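Local coordinates for protein lipopolysaccharide heptosyltransferase 2 (Escherichia coli, PDB 1PSW) that catalyses the transfer of the second heptose from ADP-L-glycero-beta-D-manno-heptose to the heptosyl-Kdo2-lipid A precursor of the lipopolysaccharide inner core, at residues 273-276 with 277-281; 121-125 with 126-130. All coordinates share one frame; numbering follows the deposited sequence.

Contact 1 of 2, residues 273-276 with 277-281; sequences MHVA and AALNR
Ala276 and Arg281 meet through their backbones in a Schellman motif that closes helix 271-278, the helix of the beta-alpha-beta unit running from strand 264-268 to strand 283-287 in the C-terminal half of this GT-B enzyme. Two bonds reaching back over the last turn define it. Arg281 N donates to Ala276 O at 3.3 Å in an almost straight bond (N-H...O 176°), and inside that loop Asn280 N donates to Ala277 O at 3.1 Å. The chain leaves the helix at Asn280, whose phi is positive at 62°. Ordinary helical bonding comes just before it, from Ala277 N to Met273 O (3.0 Å) and from Ala278 N to His274 O. Leu279 N then bonds to Val275 O and only weakly to Ala276 O.

Leu279 shows how a side chain lies over this ending. Leu279 CB rests 3.5 Å from Ala276 O. With CG anti to the carbonyl carbon and beside the backbone N (chi1 -73°), the chain runs back along the helix, and Leu279 CG comes within 3.5 Å of Val275 O. At the tip, Leu279 CD1 passes the same oxygen and reaches Val275 CG1, 4.1 Å away, the two side chains lying alongside each other and pointing the same way. Beyond this pair, Ile259 and Ala260 of helix 252-260 pack on Leu279, while Val256 of that helix packs on Val275. The start of the stretch is more deeply buried: Met273, present as selenomethionine, lies on Leu283, Ala285 and Tyr287 of strand 283-287. Arg281 directs its guanidinium out of the motif to a salt bridge with Glu346, but Arg281 CB stays 3.9 Å from Ala276 O.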
HETATM    1  N   MSE A 273       2.918   2.963   3.671  1.00 17.98           N
HETATM    2  CA  MSE A 273       2.076   3.929   4.371  1.00 17.07           C
HETATM    3  C   MSE A 273       0.628   3.462   4.227  1.00 16.55           C
HETATM    4  O   MSE A 273      -0.127   3.408   5.193  1.00 16.64           O
HETATM    5  CB  MSE A 273       2.212   5.314   3.736  1.00 17.46           C
HETATM    6  CG  MSE A 273       1.354   6.401   4.386  1.00 21.90           C
HETATM    7 SE   MSE A 273       1.468   8.110   3.462  1.00 33.22          SE
HETATM    8  CE  MSE A 273       0.185   7.600   2.032  1.00 28.59           C
ATOM      9  N   HIS A 274       0.252   3.129   3.000  1.00 15.51           N
ATOM     10  CA  HIS A 274      -1.102   2.661   2.709  1.00 15.63           C
ATOM     11  C   HIS A 274      -1.460   1.387   3.457  1.00 16.00           C
ATOM     12  O   HIS A 274      -2.617   1.191   3.839  1.00 16.15           O
ATOM     13  CB  HIS A 274      -1.261   2.481   1.203  1.00 16.45           C
ATOM     14  CG  HIS A 274      -1.096   3.761   0.454  1.00 18.14           C
ATOM     15  ND1 HIS A 274      -1.967   4.817   0.601  1.00 17.01           N
ATOM     16  CD2 HIS A 274      -0.097   4.206  -0.343  1.00 19.45           C
ATOM     17  CE1 HIS A 274      -1.510   5.861  -0.067  1.00 16.67           C
ATOM     18  NE2 HIS A 274      -0.375   5.516  -0.647  1.00 18.47           N
ATOM     19  N   VAL A 275      -0.471   0.525   3.666  1.00 13.92           N
ATOM     20  CA  VAL A 275      -0.699  -0.707   4.403  1.00 16.50           C
ATOM     21  C   VAL A 275      -1.040  -0.359   5.857  1.00 15.78           C
ATOM     22  O   VAL A 275      -2.022  -0.863   6.397  1.00 16.06           O
ATOM     23  CB  VAL A 275       0.544  -1.632   4.349  1.00 16.73           C
ATOM     24  CG1 VAL A 275       0.338  -2.844   5.250  1.00 16.29           C
ATOM     25  CG2 VAL A 275       0.785  -2.090   2.906  1.00 15.72           C
ATOM     26  N   ALA A 276      -0.240   0.507   6.480  1.00 16.38           N
ATOM     27  CA  ALA A 276      -0.483   0.917   7.863  1.00 16.07           C
ATOM     28  C   ALA A 276      -1.866   1.572   7.995  1.00 15.61           C
ATOM     29  O   ALA A 276      -2.592   1.326   8.962  1.00 15.71           O
ATOM     30  CB  ALA A 276       0.613   1.889   8.319  1.00 16.34           C
ATOM     31  N   ALA A 277      -2.226   2.397   7.015  1.00 15.13           N
ATOM     32  CA  ALA A 277      -3.519   3.082   7.002  1.00 15.74           C
ATOM     33  C   ALA A 277      -4.675   2.081   6.955  1.00 15.82           C
ATOM     34  O   ALA A 277      -5.687   2.261   7.625  1.00 15.76           O
ATOM     35  CB  ALA A 277      -3.598   4.034   5.799  1.00 15.38           C
ATOM     36  N   ALA A 278      -4.519   1.031   6.152  1.00 14.89           N
ATOM     37  CA  ALA A 278      -5.540   0.000   6.013  1.00 14.97           C
ATOM     38  C   ALA A 278      -5.709  -0.769   7.314  1.00 16.22           C
ATOM     39  O   ALA A 278      -6.796  -1.263   7.610  1.00 15.52           O
ATOM     40  CB  ALA A 278      -5.160  -0.953   4.888  1.00 15.52           C
ATOM     41  N   LEU A 279      -4.629  -0.871   8.081  1.00 15.70           N
ATOM     42  CA  LEU A 279      -4.651  -1.574   9.360  1.00 17.27           C
ATOM     43  C   LEU A 279      -5.181  -0.683  10.479  1.00 18.17           C
ATOM     44  O   LEU A 279      -5.362  -1.135  11.607  1.00 19.46           O
ATOM     45  CB  LEU A 279      -3.241  -2.059   9.710  1.00 14.10           C
ATOM     46  CG  LEU A 279      -2.753  -3.237   8.862  1.00 15.92           C
ATOM     47  CD1 LEU A 279      -1.231  -3.400   8.976  1.00 13.57           C
ATOM     48  CD2 LEU A 279      -3.467  -4.512   9.337  1.00 14.96           C
ATOM     49  N   ASN A 280      -5.410   0.590  10.163  1.00 19.55           N
ATOM     50  CA  ASN A 280      -5.926   1.550  11.139  1.00 20.72           C
ATOM     51  C   ASN A 280      -4.964   1.751  12.321  1.00 20.75           C
ATOM     52  O   ASN A 280      -5.386   1.887  13.472  1.00 17.62           O
ATOM     53  CB  ASN A 280      -7.289   1.071  11.654  1.00 24.86           C
ATOM     54  CG  ASN A 280      -8.092   2.181  12.312  1.00 28.15           C
ATOM     55  OD1 ASN A 280      -8.156   3.295  11.797  1.00 34.79           O
ATOM     56  ND2 ASN A 280      -8.716   1.879  13.442  1.00 32.28           N
ATOM     57  N   ARG A 281      -3.670   1.750  12.031  1.00 18.93           N
ATOM     58  CA  ARG A 281      -2.661   1.948  13.059  1.00 19.18           C
ATOM     59  C   ARG A 281      -2.328   3.439  13.115  1.00 19.33           C
ATOM     60  O   ARG A 281      -2.344   4.116  12.088  1.00 20.59           O
ATOM     61  CB  ARG A 281      -1.382   1.163  12.712  1.00 19.83           C
ATOM     62  CG  ARG A 281      -1.482  -0.366  12.779  1.00 22.46           C
ATOM     63  CD  ARG A 281      -1.423  -0.870  14.217  1.00 24.31           C
ATOM     64  NE  ARG A 281      -2.659  -0.615  14.918  1.00 26.43           N
ATOM     65  CZ  ARG A 281      -2.748  -0.200  16.173  1.00 24.97           C
ATOM     66  NH1 ARG A 281      -1.659   0.018  16.900  1.00 23.85           N
ATOM     67  NH2 ARG A 281      -3.950   0.012  16.689  1.00 24.76           N
TER

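Contact 2 of 2, residues 121-125 with 126-130; sequences RVLDK and EAWPL
Asp124 and Ala127 close a surface turn in the loop that leads from edge strand 119-121 of the N-terminal sheet to helix 131-137. Ala127 N donates to Asp124 O at 2.8 Å, and Lys125 and Glu126 both have helical backbone angles, as the middle residues of a type I turn do. Trp128 N adds a weak bond to the same oxygen.

The Asp124 side chain backs up the turn. Because CG is anti to the backbone N (chi1 -176°) and beside the carbonyl carbon, OD1 overhangs the following amides. Ala127 N meets Asp124 OD1 at 3.3 Å from well above the carboxylate plane (64° out of it), and Glu126 N gives Asp124 OD1 a weak bond at 3.2 Å. Ala127 CB sits 3.7 Å from Asp124 CB.

On the inner side, Trp128 CD1 lies 3.3 Å from Asp124 O, which sits at the edge of the indole near its plane, and Leu123 CD1 approaches Trp128 CD1 obliquely at 4.0 Å. A water donates to Val122 O at 2.7 Å and accepts weak bonds from Asp124 N and Trp128 NE1, tying indole to incoming chain. The ring also packs edge-to-face with Trp108 of strand 104-108. The arrangement is a type I beta turn reinforced by a weak Asx turn.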
ATOM      1  N   ARG A 121     -12.838   3.827 -20.231  1.00 35.92           N
ATOM      2  CA  ARG A 121     -13.339   4.974 -19.484  1.00 34.79           C
ATOM      3  C   ARG A 121     -12.366   6.132 -19.690  1.00 33.13           C
ATOM      4  O   ARG A 121     -11.168   5.986 -19.456  1.00 31.57           O
ATOM      5  CB  ARG A 121     -13.435   4.633 -17.989  1.00 34.88           C
ATOM      6  CG  ARG A 121     -14.176   3.333 -17.655  1.00 34.47           C
ATOM      7  CD  ARG A 121     -15.636   3.381 -18.074  1.00 34.51           C
ATOM      8  NE  ARG A 121     -16.369   2.164 -17.711  1.00 34.45           N
ATOM      9  CZ  ARG A 121     -16.738   1.842 -16.474  1.00 34.30           C
ATOM     10  NH1 ARG A 121     -16.449   2.646 -15.456  1.00 31.26           N
ATOM     11  NH2 ARG A 121     -17.410   0.720 -16.253  1.00 32.00           N
ATOM     12  N   VAL A 122     -12.875   7.277 -20.139  1.00 34.12           N
ATOM     13  CA  VAL A 122     -12.025   8.446 -20.365  1.00 34.78           C
ATOM     14  C   VAL A 122     -11.875   9.174 -19.038  1.00 34.40           C
ATOM     15  O   VAL A 122     -12.862   9.609 -18.441  1.00 32.14           O
ATOM     16  CB  VAL A 122     -12.638   9.421 -21.392  1.00 36.11           C
ATOM     17  CG1 VAL A 122     -11.634  10.506 -21.731  1.00 35.85           C
ATOM     18  CG2 VAL A 122     -13.058   8.669 -22.640  1.00 38.60           C
ATOM     19  N   LEU A 123     -10.633   9.315 -18.595  1.00 34.97           N
ATOM     20  CA  LEU A 123     -10.332   9.949 -17.323  1.00 35.94           C
ATOM     21  C   LEU A 123     -10.253  11.472 -17.312  1.00 37.17           C
ATOM     22  O   LEU A 123      -9.544  12.083 -18.109  1.00 36.66           O
ATOM     23  CB  LEU A 123      -9.024   9.371 -16.774  1.00 35.21           C
ATOM     24  CG  LEU A 123      -8.514   9.918 -15.439  1.00 35.98           C
ATOM     25  CD1 LEU A 123      -9.553   9.677 -14.355  1.00 34.18           C
ATOM     26  CD2 LEU A 123      -7.196   9.245 -15.081  1.00 34.73           C
ATOM     27  N   ASP A 124     -10.997  12.070 -16.387  1.00 37.81           N
ATOM     28  CA  ASP A 124     -11.019  13.516 -16.193  1.00 37.54           C
ATOM     29  C   ASP A 124     -10.375  13.690 -14.816  1.00 36.37           C
ATOM     30  O   ASP A 124     -11.046  13.569 -13.792  1.00 35.06           O
ATOM     31  CB  ASP A 124     -12.463  14.025 -16.163  1.00 39.20           C
ATOM     32  CG  ASP A 124     -12.551  15.540 -16.065  1.00 40.97           C
ATOM     33  OD1 ASP A 124     -11.687  16.150 -15.401  1.00 40.18           O
ATOM     34  OD2 ASP A 124     -13.492  16.125 -16.638  1.00 44.03           O
ATOM     35  N   LYS A 125      -9.073  13.958 -14.802  1.00 35.24           N
ATOM     36  CA  LYS A 125      -8.322  14.107 -13.558  1.00 35.73           C
ATOM     37  C   LYS A 125      -8.951  15.024 -12.514  1.00 34.93           C
ATOM     38  O   LYS A 125      -8.834  14.777 -11.311  1.00 34.32           O
ATOM     39  CB  LYS A 125      -6.895  14.570 -13.861  1.00 37.34           C
ATOM     40  CG  LYS A 125      -6.100  13.547 -14.658  1.00 41.09           C
ATOM     41  CD  LYS A 125      -4.635  13.921 -14.786  1.00 43.23           C
ATOM     42  CE  LYS A 125      -3.861  12.798 -15.463  1.00 45.97           C
ATOM     43  NZ  LYS A 125      -2.391  13.033 -15.456  1.00 48.78           N
ATOM     44  N   GLU A 126      -9.620  16.075 -12.969  1.00 33.54           N
ATOM     45  CA  GLU A 126     -10.255  17.013 -12.056  1.00 33.56           C
ATOM     46  C   GLU A 126     -11.549  16.453 -11.482  1.00 30.59           C
ATOM     47  O   GLU A 126     -11.975  16.846 -10.397  1.00 29.66           O
ATOM     48  CB  GLU A 126     -10.529  18.338 -12.766  1.00 37.57           C
ATOM     49  CG  GLU A 126      -9.266  19.047 -13.235  1.00 44.78           C
ATOM     50  CD  GLU A 126      -9.519  20.461 -13.724  1.00 48.64           C
ATOM     51  OE1 GLU A 126     -10.304  20.631 -14.682  1.00 51.92           O
ATOM     52  OE2 GLU A 126      -8.932  21.404 -13.148  1.00 51.52           O
ATOM     53  N   ALA A 127     -12.173  15.537 -12.214  1.00 26.26           N
ATOM     54  CA  ALA A 127     -13.422  14.930 -11.765  1.00 24.75           C
ATOM     55  C   ALA A 127     -13.185  13.765 -10.802  1.00 23.11           C
ATOM     56  O   ALA A 127     -14.086  13.367 -10.064  1.00 23.06           O
ATOM     57  CB  ALA A 127     -14.231  14.459 -12.974  1.00 23.66           C
ATOM     58  N   TRP A 128     -11.969  13.223 -10.826  1.00 21.18           N
ATOM     59  CA  TRP A 128     -11.576  12.101  -9.960  1.00 21.80           C
ATOM     60  C   TRP A 128     -10.191  12.395  -9.391  1.00 20.65           C
ATOM     61  O   TRP A 128      -9.196  11.845  -9.855  1.00 21.22           O
ATOM     62  CB  TRP A 128     -11.524  10.799 -10.762  1.00 22.64           C
ATOM     63  CG  TRP A 128     -12.747  10.567 -11.581  1.00 23.21           C
ATOM     64  CD1 TRP A 128     -12.975  10.998 -12.858  1.00 23.54           C
ATOM     65  CD2 TRP A 128     -13.943   9.906 -11.162  1.00 23.28           C
ATOM     66  NE1 TRP A 128     -14.238  10.649 -13.259  1.00 22.85           N
ATOM     67  CE2 TRP A 128     -14.858   9.980 -12.237  1.00 23.93           C
ATOM     68  CE3 TRP A 128     -14.336   9.265  -9.980  1.00 23.47           C
ATOM     69  CZ2 TRP A 128     -16.143   9.431 -12.164  1.00 22.95           C
ATOM     70  CZ3 TRP A 128     -15.613   8.720  -9.910  1.00 23.44           C
ATOM     71  CH2 TRP A 128     -16.500   8.809 -10.995  1.00 25.05           C
ATOM     72  N   PRO A 129     -10.116  13.257  -8.364  1.00 20.75           N
ATOM     73  CA  PRO A 129      -8.854  13.648  -7.721  1.00 20.83           C
ATOM     74  C   PRO A 129      -8.109  12.565  -6.942  1.00 20.17           C
ATOM     75  O   PRO A 129      -6.884  12.623  -6.824  1.00 20.33           O
ATOM     76  CB  PRO A 129      -9.276  14.809  -6.828  1.00 21.52           C
ATOM     77  CG  PRO A 129     -10.659  14.419  -6.424  1.00 23.13           C
ATOM     78  CD  PRO A 129     -11.263  13.919  -7.714  1.00 20.51           C
ATOM     79  N   LEU A 130      -8.830  11.578  -6.421  1.00 18.91           N
ATOM     80  CA  LEU A 130      -8.191  10.517  -5.645  1.00 18.99           C
ATOM     81  C   LEU A 130      -8.081   9.205  -6.409  1.00 17.23           C
ATOM     82  O   LEU A 130      -9.001   8.820  -7.115  1.00 16.59           O
ATOM     83  CB  LEU A 130      -8.972  10.282  -4.345  1.00 18.46           C
ATOM     84  CG  LEU A 130      -9.127  11.502  -3.425  1.00 19.70           C
ATOM     85  CD1 LEU A 130      -9.844  11.097  -2.141  1.00 18.27           C
ATOM     86  CD2 LEU A 130      -7.758  12.073  -3.112  1.00 21.15           C
TER
HETATM   87  O   HOH W   1     -13.816  10.946 -16.299  1.00 27.33           O

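In the fold
The two contacts belong to different halves of the GT-B architecture: contact 2 follows the edge strand of the N-terminal parallel sheet, contact 1 ends a helix flanking the C-terminal one. They share no helix or strand, and their centres are 25 Å apart. Contact 1 is largely buried, with alanine and aliphatic side chains set against neighbouring helices and a strand, and its polar groups are mainly backbone amides and carbonyls. Contact 2 is mostly exposed; there a carboxylate and a bridging water help main-chain bonds, and Trp128 is its buried residue. Both bend the chain near a helix: contact 1 where helix 271-278 ends, contact 2 shortly before helix 131-137 begins.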